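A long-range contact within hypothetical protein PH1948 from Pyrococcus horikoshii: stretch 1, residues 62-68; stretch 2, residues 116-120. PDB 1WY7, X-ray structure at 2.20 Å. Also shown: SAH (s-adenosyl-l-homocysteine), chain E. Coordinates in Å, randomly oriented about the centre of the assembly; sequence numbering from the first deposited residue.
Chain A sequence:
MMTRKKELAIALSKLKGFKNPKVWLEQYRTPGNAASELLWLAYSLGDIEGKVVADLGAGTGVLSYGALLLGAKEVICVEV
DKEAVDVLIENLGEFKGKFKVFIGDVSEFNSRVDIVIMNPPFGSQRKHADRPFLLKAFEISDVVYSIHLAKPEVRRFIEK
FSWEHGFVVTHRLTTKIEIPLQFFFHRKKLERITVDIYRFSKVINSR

Stretch 1 62-68: VLSYGAL
Stretch 2 (116-120) VIMNP

A helix that covers residues 62-68 and runs on beyond them lies across a strand already under way at Val116, with axes 9.0 Å apart at closest approach and N-to-C directions 136° apart, nearer antiparallel than parallel. The helix has phi near -60° and psi from -39° to -52°; Val116 and Ile117 are extended, at -117/135 and -129/141. Register is set by Leu63 and Ile117, whose CA atoms stand 7.3 Å apart. No hydrogen bond crosses this contact, which buries 180 Å² in total, so shape and apolar character carry it.

Val62 (chi1 t) is out of reach of the strand, but its N donates to SAH O at 2.8 Å, joining this end of the helix to the ligand. Leu63 (m, t) does most of the packing, with CA-to-CB directed toward the strand. Its CB meets Ile117 CD1 at 3.8 Å, and its O comes within 3.6 Å of that same methyl. Since Leu63 O also accepts from Ala67 N at 3.0 Å, the carbonyl is satisfied by the helix. Leu63 CD1 reaches further along the chain, 3.8 Å from both Met118 C and Asn119 N, so it packs on backbone; Met118, a selenomethionine (p, t, t), points its CB away.

Ser64 (m) points sideways and adds little. Tyr65 (t, chi2 -90°) is out of reach. Gly66 has no side chain, and its N bonds to Val62 O at 3.1 Å. One turn after Leu63, Ala67 again faces the strand, its CB 4.1 Å from Ile117 CD1. The rule is i and i+4: Leu63 and Ala67 share one methyl, delivered by Ile117 in p, t. Leu68 (m, m) makes no contact.

Asn119 (-123/73, chi1 t) sets CB 4.2 Å from Leu63 CD1, and its O lies 3.4 Å from SAH C5', so both stretches touch the ligand.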

# COMPACT_ATOMS: atom_id res chain seq x y z
N VAL A 62 -7.15 -2.30 3.51
CA VAL A 62 -6.43 -2.50 4.78
C VAL A 62 -5.56 -1.29 5.13
O VAL A 62 -5.64 -0.76 6.24
CB VAL A 62 -5.53 -3.75 4.74
CG1 VAL A 62 -4.67 -3.81 5.99
CG2 VAL A 62 -6.38 -5.01 4.64
N LEU A 63 -4.71 -0.87 4.18
CA LEU A 63 -3.83 0.27 4.42
C LEU A 63 -4.61 1.56 4.63
O LEU A 63 -4.26 2.38 5.47
CB LEU A 63 -2.85 0.44 3.24
CG LEU A 63 -1.83 -0.68 3.05
CD1 LEU A 63 -0.87 -0.28 1.94
CD2 LEU A 63 -1.05 -0.91 4.36
N SER A 64 -5.68 1.72 3.85
CA SER A 64 -6.52 2.90 3.94
C SER A 64 -7.18 3.00 5.31
O SER A 64 -7.19 4.07 5.93
CB SER A 64 -7.63 2.84 2.88
OG SER A 64 -7.09 2.93 1.58
N TYR A 65 -7.73 1.88 5.76
CA TYR A 65 -8.40 1.81 7.06
C TYR A 65 -7.42 2.19 8.18
O TYR A 65 -7.73 3.02 9.04
CB TYR A 65 -8.96 0.40 7.27
CG TYR A 65 -9.77 0.22 8.53
CD1 TYR A 65 -9.17 -0.16 9.73
CD2 TYR A 65 -11.15 0.42 8.52
CE1 TYR A 65 -9.92 -0.35 10.88
CE2 TYR A 65 -11.91 0.23 9.66
CZ TYR A 65 -11.29 -0.16 10.84
OH TYR A 65 -12.04 -0.37 11.97
N GLY A 66 -6.23 1.58 8.14
CA GLY A 66 -5.21 1.86 9.14
C GLY A 66 -4.83 3.32 9.17
O GLY A 66 -4.67 3.91 10.25
N ALA A 67 -4.67 3.92 7.99
CA ALA A 67 -4.30 5.33 7.89
C ALA A 67 -5.38 6.19 8.53
O ALA A 67 -5.08 7.10 9.31
CB ALA A 67 -4.11 5.73 6.43
N LEU A 68 -6.64 5.93 8.18
CA LEU A 68 -7.76 6.68 8.74
C LEU A 68 -7.75 6.48 10.25
O LEU A 68 -7.91 7.43 11.02
CB LEU A 68 -9.10 6.19 8.19
CG LEU A 68 -9.72 6.75 6.90
CD1 LEU A 68 -9.57 8.27 6.84
CD2 LEU A 68 -9.07 6.11 5.74
N VAL A 116 1.93 8.83 -0.07
CA VAL A 116 1.45 7.66 -0.77
C VAL A 116 1.82 6.43 0.06
O VAL A 116 2.94 6.33 0.55
CB VAL A 116 2.10 7.47 -2.17
CG1 VAL A 116 1.75 6.09 -2.68
CG2 VAL A 116 1.63 8.53 -3.17
N ILE A 117 0.88 5.51 0.21
CA ILE A 117 1.15 4.25 0.89
C ILE A 117 0.63 3.22 -0.10
O ILE A 117 -0.40 3.45 -0.75
CB ILE A 117 0.41 4.12 2.23
CG1 ILE A 117 -1.11 4.19 2.03
CG2 ILE A 117 0.90 5.21 3.18
CD1 ILE A 117 -1.92 4.13 3.34
N MSE A 118 1.34 2.11 -0.25
CA MSE A 118 0.89 1.10 -1.18
C MSE A 118 1.53 -0.27 -1.01
O MSE A 118 2.68 -0.40 -0.57
CB MSE A 118 1.11 1.59 -2.64
CG MSE A 118 2.56 1.94 -3.02
SE MSE A 118 2.71 2.55 -4.74
CE MSE A 118 4.45 2.53 -4.94
N ASN A 119 0.75 -1.28 -1.35
CA ASN A 119 1.15 -2.69 -1.36
C ASN A 119 0.85 -3.03 -2.82
O ASN A 119 -0.13 -3.71 -3.11
CB ASN A 119 0.25 -3.51 -0.42
CG ASN A 119 0.61 -4.99 -0.39
OD1 ASN A 119 -0.06 -5.78 0.25
ND2 ASN A 119 1.68 -5.36 -1.09
N PRO A 120 1.67 -2.53 -3.75
CA PRO A 120 1.48 -2.77 -5.18
C PRO A 120 1.82 -4.18 -5.61
O PRO A 120 2.46 -4.92 -4.88
CB PRO A 120 2.39 -1.73 -5.83
CG PRO A 120 3.57 -1.73 -4.89
CD PRO A 120 2.92 -1.76 -3.51
N SAH E . -5.87 -5.66 -0.07
CA SAH E . -4.57 -4.96 -0.13
CB SAH E . -4.27 -4.68 -1.61
CG SAH E . -3.51 -5.85 -2.11
SD SAH E . -2.97 -6.05 -3.82
C SAH E . -4.69 -3.75 0.75
O SAH E . -5.59 -3.74 1.64
OXT SAH E . -3.84 -2.82 0.49
C5' SAH E . -3.06 -4.44 -4.58
C4' SAH E . -4.23 -4.11 -5.51
O4' SAH E . -3.72 -3.56 -6.75
C3' SAH E . -5.08 -5.28 -6.00
O3' SAH E . -6.27 -5.20 -5.20
C2' SAH E . -5.42 -4.98 -7.47
O2' SAH E . -6.73 -5.11 -7.96
C1' SAH E . -4.77 -3.60 -7.68
N9 SAH E . -4.23 -3.39 -9.01
C8 SAH E . -3.54 -4.24 -9.85
N7 SAH E . -3.18 -3.70 -10.99
C5 SAH E . -3.65 -2.39 -10.90
C6 SAH E . -3.59 -1.27 -11.77
N6 SAH E . -2.98 -1.33 -12.97
N1 SAH E . -4.18 -0.08 -11.40
C2 SAH E . -4.79 -0.03 -10.19
N3 SAH E . -4.91 -1.01 -9.27
C4 SAH E . -4.31 -2.19 -9.69